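Local coordinates for DUF1881 domain-containing protein (Neurospora crassa, PDB 5Z6D) that is of unknown function but joins a betagamma-crystallin domain to an Ig-like domain, whose interface leaves the calcium-binding site inoperative, at residues K15-E19 with S70-S75; F95-D99 with L122-D128; V156-V160 with L200-S206. The protein carries 1 engineered substitution. One frame throughout, in Å; residues are numbered along the deposited sequence.

Contact 1. Residues K15-E19 with S70-S75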
loop_
_atom_site.group_PDB
_atom_site.type_symbol
_atom_site.label_atom_id
_atom_site.label_comp_id
_atom_site.label_asym_id
_atom_site.label_seq_id
_atom_site.Cartn_x
_atom_site.Cartn_y
_atom_site.Cartn_z
ATOM N N LYS A 15 25.662 -0.734 -4.199
ATOM C CA LYS A 15 26.007 -2.128 -3.947
ATOM C C LYS A 15 25.326 -2.646 -2.683
ATOM O O LYS A 15 24.776 -1.857 -1.903
ATOM C CB LYS A 15 27.524 -2.290 -3.840
ATOM C CG LYS A 15 28.300 -1.443 -4.836
ATOM C CD LYS A 15 29.499 -2.193 -5.385
ATOM C CE LYS A 15 30.584 -1.235 -5.856
ATOM N NZ LYS A 15 31.214 -0.508 -4.715
ATOM N N LYS A 16 25.352 -3.963 -2.496
ATOM C CA LYS A 16 24.787 -4.576 -1.297
ATOM C C LYS A 16 25.635 -4.228 -0.070
ATOM O O LYS A 16 26.756 -3.752 -0.200
ATOM C CB LYS A 16 24.683 -6.092 -1.460
ATOM C CG LYS A 16 23.728 -6.542 -2.553
ATOM C CD LYS A 16 23.730 -8.047 -2.713
ATOM C CE LYS A 16 22.678 -8.480 -3.732
ATOM N NZ LYS A 16 22.566 -9.948 -3.856
ATOM N N ASN A 17 25.071 -4.452 1.114
ATOM C CA ASN A 17 25.760 -4.228 2.380
ATOM C C ASN A 17 26.346 -2.826 2.561
ATOM O O ASN A 17 27.408 -2.662 3.177
ATOM C CB ASN A 17 26.869 -5.273 2.555
ATOM C CG ASN A 17 27.238 -5.492 4.012
ATOM O OD1 ASN A 17 26.389 -5.393 4.899
ATOM N ND2 ASN A 17 28.514 -5.779 4.267
ATOM N N PHE A 18 25.648 -1.827 2.021
ATOM C CA PHE A 18 25.904 -0.412 2.296
ATOM C C PHE A 18 27.273 0.070 1.810
ATOM O O PHE A 18 27.881 0.954 2.418
ATOM C CB PHE A 18 25.762 -0.134 3.795
ATOM C CG PHE A 18 24.617 -0.865 4.441
ATOM C CD1 PHE A 18 23.312 -0.465 4.205
ATOM C CD2 PHE A 18 24.836 -1.949 5.283
ATOM C CE1 PHE A 18 22.246 -1.130 4.794
ATOM C CE2 PHE A 18 23.775 -2.620 5.872
ATOM C CZ PHE A 18 22.462 -2.205 5.626
ATOM N N GLU A 19 27.757 -0.500 0.715
ATOM C CA GLU A 19 29.081 -0.125 0.228
ATOM C C GLU A 19 28.951 0.812 -0.974
ATOM O O GLU A 19 27.933 0.798 -1.681
ATOM C CB GLU A 19 29.902 -1.371 -0.113
ATOM C CG GLU A 19 29.926 -2.453 0.987
ATOM C CD GLU A 19 30.796 -2.105 2.202
ATOM O OE1 GLU A 19 31.125 -0.918 2.402
ATOM O OE2 GLU A 19 31.156 -3.035 2.968
ATOM N N SER A 70 17.477 -0.624 8.357
ATOM C CA SER A 70 18.477 -0.773 7.306
ATOM C C SER A 70 18.471 -2.188 6.725
ATOM O O SER A 70 18.498 -3.156 7.468
ATOM C CB SER A 70 19.855 -0.430 7.849
ATOM O OG SER A 70 19.879 0.939 8.232
ATOM N N GLN A 71 18.414 -2.289 5.400
ATOM C CA GLN A 71 18.405 -3.588 4.714
ATOM C C GLN A 71 19.662 -3.765 3.878
ATOM O O GLN A 71 19.934 -2.965 2.994
ATOM C CB GLN A 71 17.165 -3.711 3.821
ATOM C CG GLN A 71 15.863 -3.624 4.580
ATOM C CD GLN A 71 15.664 -4.803 5.509
ATOM O OE1 GLN A 71 15.640 -5.955 5.072
ATOM N NE2 GLN A 71 15.553 -4.525 6.805
ATOM N N ALA A 72 20.418 -4.828 4.132
ATOM C CA ALA A 72 21.688 -4.990 3.431
ATOM C C ALA A 72 21.520 -5.545 2.010
ATOM O O ALA A 72 22.474 -5.547 1.227
ATOM C CB ALA A 72 22.629 -5.885 4.246
ATOM N N ASP A 73 20.308 -5.983 1.673
ATOM C CA ASP A 73 20.023 -6.513 0.342
ATOM C C ASP A 73 18.579 -6.257 -0.080
ATOM O O ASP A 73 17.664 -6.903 0.426
ATOM C CB ASP A 73 20.320 -8.023 0.321
ATOM C CG ASP A 73 20.382 -8.603 -1.090
ATOM O OD1 ASP A 73 19.965 -7.910 -2.049
ATOM O OD2 ASP A 73 20.849 -9.753 -1.242
ATOM N N ILE A 74 18.376 -5.322 -1.011
ATOM C CA ILE A 74 17.043 -5.113 -1.592
ATOM C C ILE A 74 17.008 -5.407 -3.092
ATOM O O ILE A 74 16.203 -4.829 -3.827
ATOM C CB ILE A 74 16.534 -3.672 -1.352
ATOM C CG1 ILE A 74 17.497 -2.628 -1.933
ATOM C CG2 ILE A 74 16.319 -3.436 0.133
ATOM C CD1 ILE A 74 16.933 -1.212 -1.912
ATOM N N SER A 75 17.861 -6.319 -3.538
ATOM C CA SER A 75 17.962 -6.658 -4.954
ATOM C C SER A 75 16.791 -7.496 -5.483
ATOM O O SER A 75 16.643 -7.654 -6.695
ATOM C CB SER A 75 19.263 -7.409 -5.204
ATOM O OG SER A 75 19.265 -8.636 -4.489
#
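This contact belongs to the betagamma-crystallin domain. Residues 15-19 lie in the loop between strands 9-13 and 23-26, and F18 fits the second aromatic of the family signature Y/F-x-x-x-x-F/Y-x-G. They meet the loop 70-75. The backbones join through N17 N to A72 O, at 2.8 Å and nearly straight (175°). F18 brings the far end of its ring to the other loop. CE1 comes to 3.5 Å from Q71 O, and CE2 lies 3.8 Å from A72 CB. S70 CB also borders the ring, 3.9 Å from F18 CZ. K16 is extended beyond CG, which carries its ammonium to the carboxylate of D73. K16 NZ meets D73 OD2 from above the carboxylate plane, in a salt bridge of 3.1 Å. The other oxygen, D73 OD1, accepts from S75 N at 3.0 Å, which makes an Asx turn. D73 OD1 also accepts from S75 OG at 2.6 Å, on its syn lone pair. These two bonds should limit rotation of the carboxylate, leaving OD2 turned to K16. No touching residue is buried. Strand 43-46 and its approach tie both loops down: S43 OG bonds K15 O and F18 N, while Q71 and I74 pair through their backbones with V44 and F42. S70 OG binds V46 N.

Contact 2. Residues F95-D99 with L122-D128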
loop_
_atom_site.group_PDB
_atom_site.type_symbol
_atom_site.label_atom_id
_atom_site.label_comp_id
_atom_site.label_asym_id
_atom_site.label_seq_id
_atom_site.Cartn_x
_atom_site.Cartn_y
_atom_site.Cartn_z
ATOM N N PHE A 95 -4.781 -3.184 1.635
ATOM C CA PHE A 95 -5.953 -4.065 1.543
ATOM C C PHE A 95 -5.595 -5.429 0.966
ATOM O O PHE A 95 -4.742 -5.517 0.067
ATOM C CB PHE A 95 -7.018 -3.487 0.608
ATOM C CG PHE A 95 -7.859 -2.393 1.181
ATOM C CD1 PHE A 95 -7.843 -2.069 2.523
ATOM C CD2 PHE A 95 -8.758 -1.733 0.333
ATOM C CE1 PHE A 95 -8.655 -1.061 3.008
ATOM C CE2 PHE A 95 -9.568 -0.724 0.809
ATOM C CZ PHE A 95 -9.534 -0.389 2.142
ATOM N N LEU A 96 -6.280 -6.474 1.432
ATOM C CA LEU A 96 -6.291 -7.774 0.757
ATOM C C LEU A 96 -7.753 -8.149 0.481
ATOM O O LEU A 96 -8.578 -8.144 1.398
ATOM C CB LEU A 96 -5.590 -8.840 1.606
ATOM C CG LEU A 96 -5.355 -10.207 0.955
ATOM C CD1 LEU A 96 -4.370 -10.075 -0.187
ATOM C CD2 LEU A 96 -4.854 -11.195 1.989
ATOM N N PHE A 97 -8.064 -8.476 -0.774
ATOM C CA PHE A 97 -9.448 -8.675 -1.204
ATOM C C PHE A 97 -9.821 -10.151 -1.268
ATOM O O PHE A 97 -9.216 -10.923 -2.020
ATOM C CB PHE A 97 -9.673 -8.010 -2.562
ATOM C CG PHE A 97 -11.105 -8.057 -3.048
ATOM C CD1 PHE A 97 -12.162 -7.860 -2.175
ATOM C CD2 PHE A 97 -11.389 -8.267 -4.398
ATOM C CE1 PHE A 97 -13.490 -7.884 -2.635
ATOM C CE2 PHE A 97 -12.720 -8.300 -4.862
ATOM C CZ PHE A 97 -13.767 -8.095 -3.975
ATOM N N LYS A 98 -10.820 -10.522 -0.472
ATOM C CA LYS A 98 -11.292 -11.899 -0.397
ATOM C C LYS A 98 -12.739 -11.982 -0.813
ATOM O O LYS A 98 -13.458 -10.977 -0.840
ATOM C CB LYS A 98 -11.126 -12.471 1.020
ATOM C CG LYS A 98 -9.673 -12.547 1.496
ATOM C CD LYS A 98 -8.809 -13.351 0.543
ATOM C CE LYS A 98 -7.392 -13.534 1.085
ATOM N NZ LYS A 98 -6.487 -14.094 0.039
ATOM N N ASP A 99 -13.156 -13.197 -1.142
ATOM C CA ASP A 99 -14.501 -13.472 -1.599
ATOM C C ASP A 99 -15.036 -14.689 -0.859
ATOM O O ASP A 99 -14.466 -15.776 -0.947
ATOM C CB ASP A 99 -14.513 -13.720 -3.105
ATOM C CG ASP A 99 -15.814 -14.336 -3.579
ATOM O OD1 ASP A 99 -16.872 -13.996 -3.008
ATOM O OD2 ASP A 99 -15.774 -15.161 -4.516
ATOM N N LEU A 122 -7.382 -4.786 -7.075
ATOM C CA LEU A 122 -7.203 -6.006 -6.295
ATOM C C LEU A 122 -8.131 -7.084 -6.810
ATOM O O LEU A 122 -9.274 -6.799 -7.127
ATOM C CB LEU A 122 -7.485 -5.754 -4.823
ATOM C CG LEU A 122 -6.615 -4.684 -4.169
ATOM C CD1 LEU A 122 -6.987 -4.525 -2.719
ATOM C CD2 LEU A 122 -5.157 -5.075 -4.313
ATOM N N TYR A 123 -7.650 -8.315 -6.889
ATOM C CA TYR A 123 -8.491 -9.421 -7.321
ATOM C C TYR A 123 -8.769 -10.369 -6.174
ATOM O O TYR A 123 -7.928 -10.550 -5.274
ATOM C CB TYR A 123 -7.851 -10.159 -8.503
ATOM C CG TYR A 123 -7.764 -9.274 -9.711
ATOM C CD1 TYR A 123 -8.822 -9.193 -10.613
ATOM C CD2 TYR A 123 -6.654 -8.471 -9.926
ATOM C CE1 TYR A 123 -8.757 -8.345 -11.715
ATOM C CE2 TYR A 123 -6.574 -7.635 -11.025
ATOM C CZ TYR A 123 -7.627 -7.575 -11.915
ATOM O OH TYR A 123 -7.540 -6.734 -12.999
ATOM N N SER A 124 -9.954 -10.972 -6.199
ATOM C CA SER A 124 -10.402 -11.771 -5.068
ATOM C C SER A 124 -9.663 -13.107 -4.985
ATOM O O SER A 124 -9.429 -13.775 -6.001
ATOM C CB SER A 124 -11.923 -11.997 -5.143
ATOM O OG SER A 124 -12.324 -12.560 -6.383
ATOM N N ASN A 125 -9.321 -13.487 -3.759
ATOM C CA ASN A 125 -8.733 -14.799 -3.496
ATOM C C ASN A 125 -7.555 -15.074 -4.429
ATOM O O ASN A 125 -7.451 -16.153 -5.017
ATOM C CB ASN A 125 -9.795 -15.886 -3.643
ATOM C CG ASN A 125 -10.965 -15.702 -2.688
ATOM O OD1 ASN A 125 -10.888 -14.935 -1.729
ATOM N ND2 ASN A 125 -12.063 -16.415 -2.949
ATOM N N ASP A 126 -6.690 -14.073 -4.567
ATOM C CA ASP A 126 -5.637 -14.060 -5.580
ATOM C C ASP A 126 -4.260 -14.223 -4.934
ATOM O O ASP A 126 -3.234 -13.823 -5.485
ATOM C CB ASP A 126 -5.721 -12.754 -6.387
ATOM C CG ASP A 126 -4.778 -12.723 -7.580
ATOM O OD1 ASP A 126 -4.397 -13.806 -8.081
ATOM O OD2 ASP A 126 -4.416 -11.604 -8.013
ATOM N N GLY A 127 -4.242 -14.826 -3.756
ATOM C CA GLY A 127 -2.995 -15.035 -3.049
ATOM C C GLY A 127 -2.942 -14.187 -1.802
ATOM O O GLY A 127 -3.983 -13.802 -1.262
ATOM N N ASP A 128 -1.728 -13.873 -1.356
ATOM C CA ASP A 128 -1.547 -13.243 -0.058
ATOM C C ASP A 128 -0.921 -11.858 -0.109
ATOM O O ASP A 128 -0.683 -11.257 0.937
ATOM C CB ASP A 128 -0.691 -14.146 0.835
ATOM C CG ASP A 128 -1.251 -15.552 0.948
ATOM O OD1 ASP A 128 -2.494 -15.705 0.980
ATOM O OD2 ASP A 128 -0.444 -16.505 1.001
HETATM O O HOH W 1 -6.442 -9.094 -3.187
HETATM O O HOH W 2 -6.578 -12.196 -2.279
HETATM O O HOH W 3 -13.332 -15.057 -5.780
#
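K98 crosses N125 obliquely and reaches on to G127. Its CB lies 3.7 Å from N125 OD1. CG stands off at 4.2 Å from N125 OD1; the bend at chi2 (-56°) then brings CD back to 3.5 Å from that oxygen. CE then passes toward G127 O, and NZ bonds G127 O at 2.8 Å. A water accepts from K98 NZ and D126 N and donates to F97 O. The carboxylate of D128 is near NZ, but too far for a salt bridge. The setting is the beta sandwich of the Ig-like domain. Strand 91-99 belongs to the mixed sheet, and strand 120-123 is an outermost strand of the five-stranded one, so the contact bridges the two sheets. N125 grips the strand end with its amide. D99 N gives to N125 OD1 at 2.9 Å, from above the carbonyl plane. N125 ND2 gives to D99 O at 3.2 Å, in the amide plane. N125 N donates to F97 O at 3.1 Å. Deeper in, the CB atoms of F97 and L122 pack together, and L122 CD1 sits at the edge of the F95 ring, 3.5 Å from F95 CB. The F97 ring runs on to Y108 and L110.

Contact 3. Residues V156-V160 with L200-S206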
loop_
_atom_site.group_PDB
_atom_site.type_symbol
_atom_site.label_atom_id
_atom_site.label_comp_id
_atom_site.label_asym_id
_atom_site.label_seq_id
_atom_site.Cartn_x
_atom_site.Cartn_y
_atom_site.Cartn_z
ATOM N N VAL A 156 -20.338 -7.270 -14.755
ATOM C CA VAL A 156 -21.342 -6.558 -13.971
ATOM C C VAL A 156 -20.798 -5.987 -12.666
ATOM O O VAL A 156 -20.122 -6.685 -11.907
ATOM C CB VAL A 156 -22.529 -7.481 -13.638
ATOM C CG1 VAL A 156 -23.627 -6.704 -12.921
ATOM C CG2 VAL A 156 -23.071 -8.130 -14.905
ATOM N N TYR A 157 -21.108 -4.723 -12.400
ATOM C CA TYR A 157 -20.702 -4.108 -11.143
ATOM C C TYR A 157 -21.605 -4.537 -9.997
ATOM O O TYR A 157 -22.829 -4.439 -10.072
ATOM C CB TYR A 157 -20.670 -2.583 -11.264
ATOM C CG TYR A 157 -19.407 -2.115 -11.930
ATOM C CD1 TYR A 157 -18.231 -1.999 -11.202
ATOM C CD2 TYR A 157 -19.370 -1.846 -13.298
ATOM C CE1 TYR A 157 -17.061 -1.600 -11.799
ATOM C CE2 TYR A 157 -18.201 -1.440 -13.907
ATOM C CZ TYR A 157 -17.045 -1.327 -13.153
ATOM O OH TYR A 157 -15.866 -0.929 -13.738
ATOM N N ILE A 158 -20.978 -5.030 -8.937
ATOM C CA ILE A 158 -21.703 -5.436 -7.753
ATOM C C ILE A 158 -22.007 -4.198 -6.955
ATOM O O ILE A 158 -23.123 -4.013 -6.463
ATOM C CB ILE A 158 -20.899 -6.393 -6.875
ATOM C CG1 ILE A 158 -20.617 -7.701 -7.601
ATOM C CG2 ILE A 158 -21.623 -6.657 -5.550
ATOM C CD1 ILE A 158 -19.970 -8.714 -6.702
ATOM N N ALA A 159 -21.004 -3.341 -6.823
ATOM C CA ALA A 159 -21.220 -2.153 -6.002
ATOM C C ALA A 159 -20.249 -1.058 -6.334
ATOM O O ALA A 159 -19.139 -1.316 -6.755
ATOM C CB ALA A 159 -21.113 -2.499 -4.530
ATOM N N VAL A 160 -20.672 0.174 -6.123
ATOM C CA VAL A 160 -19.819 1.322 -6.329
ATOM C C VAL A 160 -19.990 2.197 -5.108
ATOM O O VAL A 160 -21.095 2.345 -4.605
ATOM C CB VAL A 160 -20.183 2.067 -7.621
ATOM C CG1 VAL A 160 -19.483 3.405 -7.693
ATOM C CG2 VAL A 160 -19.836 1.201 -8.824
ATOM N N LEU A 200 -15.801 -9.841 0.172
ATOM C CA LEU A 200 -17.114 -9.834 -0.474
ATOM C C LEU A 200 -18.012 -10.869 0.200
ATOM O O LEU A 200 -17.776 -12.063 0.086
ATOM C CB LEU A 200 -16.997 -10.124 -1.977
ATOM C CG LEU A 200 -18.306 -10.012 -2.762
ATOM C CD1 LEU A 200 -18.750 -8.556 -2.880
ATOM C CD2 LEU A 200 -18.180 -10.635 -4.135
ATOM N N VAL A 201 -19.028 -10.410 0.920
ATOM C CA VAL A 201 -19.877 -11.332 1.673
ATOM C C VAL A 201 -21.215 -11.569 0.964
ATOM O O VAL A 201 -21.958 -12.488 1.304
ATOM C CB VAL A 201 -20.127 -10.821 3.110
ATOM C CG1 VAL A 201 -18.833 -10.897 3.937
ATOM C CG2 VAL A 201 -20.669 -9.405 3.090
ATOM N N ASP A 202 -21.499 -10.749 -0.039
ATOM C CA ASP A 202 -22.743 -10.859 -0.796
ATOM C C ASP A 202 -22.487 -10.421 -2.233
ATOM O O ASP A 202 -21.945 -9.345 -2.457
ATOM C CB ASP A 202 -23.831 -10.002 -0.141
ATOM C CG ASP A 202 -25.118 -9.967 -0.942
ATOM O OD1 ASP A 202 -25.355 -10.889 -1.751
ATOM O OD2 ASP A 202 -25.901 -9.010 -0.751
ATOM N N ASN A 203 -22.847 -11.250 -3.207
ATOM C CA ASN A 203 -22.548 -10.903 -4.592
ATOM C C ASN A 203 -23.775 -10.422 -5.359
ATOM O O ASN A 203 -23.737 -10.280 -6.577
ATOM C CB ASN A 203 -21.890 -12.085 -5.315
ATOM C CG ASN A 203 -22.745 -13.337 -5.308
ATOM O OD1 ASN A 203 -23.715 -13.440 -4.564
ATOM N ND2 ASN A 203 -22.371 -14.308 -6.134
ATOM N N LYS A 204 -24.848 -10.142 -4.632
ATOM C CA LYS A 204 -26.020 -9.496 -5.219
ATOM C C LYS A 204 -25.782 -7.992 -5.397
ATOM O O LYS A 204 -25.485 -7.290 -4.436
ATOM C CB LYS A 204 -27.256 -9.735 -4.346
ATOM C CG LYS A 204 -28.557 -9.243 -4.965
ATOM C CD LYS A 204 -29.712 -9.343 -3.971
ATOM C CE LYS A 204 -31.060 -9.266 -4.671
ATOM N NZ LYS A 204 -31.209 -8.011 -5.456
ATOM N N PRO A 205 -25.913 -7.494 -6.633
ATOM C CA PRO A 205 -25.697 -6.080 -6.931
ATOM C C PRO A 205 -26.638 -5.181 -6.158
ATOM O O PRO A 205 -27.744 -5.591 -5.794
ATOM C CB PRO A 205 -25.982 -5.989 -8.436
ATOM C CG PRO A 205 -25.703 -7.329 -8.933
ATOM C CD PRO A 205 -26.193 -8.256 -7.855
ATOM N N SER A 206 -26.178 -3.962 -5.916
ATOM C CA SER A 206 -26.969 -2.951 -5.238
ATOM C C SER A 206 -28.311 -2.744 -5.942
ATOM O O SER A 206 -28.369 -2.533 -7.156
ATOM C CB SER A 206 -26.176 -1.644 -5.170
ATOM O OG SER A 206 -24.850 -1.890 -4.717
HETATM O O HOH W 4 -23.619 0.410 -5.273
#
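I158 holds CG1 beside its backbone N (chi1 -64°) and runs on extended to CD1, while L200 sets CG anti to its own N (chi1 -175°). The two side chains therefore meet tip to tip, with I158 CD1 3.7 Å from L200 CD2. N203 adds a second wall: its CA lies 4.0 Å from I158 CD1. The other branch, I158 CG2, faces backbone oxygens at longer range, with K204 O and D202 O each 4.1 Å from it. An alanine at this position would keep the backbone bond but is likely to leave L200 CD2 and the N203 backbone facing a gap. The backbone link is S206 N to I158 O, 3.1 Å long. P205 CA adds a CH...O contact to I158 O at 3.3 Å. I158 and A159 form a classic beta bulge opposite V149 of strand 143-151. D202 OD1 accepts from K204 N, an Asx turn that shapes the loop. The chemistry implies a mostly apolar attachment: one isoleucine packs its CD1 against L200 and N203, and one backbone hydrogen bond joins the two segments, while Q185 and a water that also binds V160 N give S206 OG further partners.

The three contacts follow one another along the chain, each closing before the next opens. Contact 1 lies in the betagamma-crystallin domain. Contacts 2 and 3 lie in the Ig-like part. Contacts 1 and 3 are on opposite sides of the chain's centre, with centres about 45 Å apart. Contact 2 is intermediate, its centre about 31 Å from that of contact 1. Contacts 2 and 3 are about 15 Å apart between centres and touch. K98 O and L200 N probably share a hydrogen bond, joining neighbouring parallel strands 91-99 and 195-200. Contact 2 bridges the two sheets at the ends of strands 91-99 and 120-123. Contact 3 also joins them, through L200 and I158, and holds the modelled C-terminal segment there.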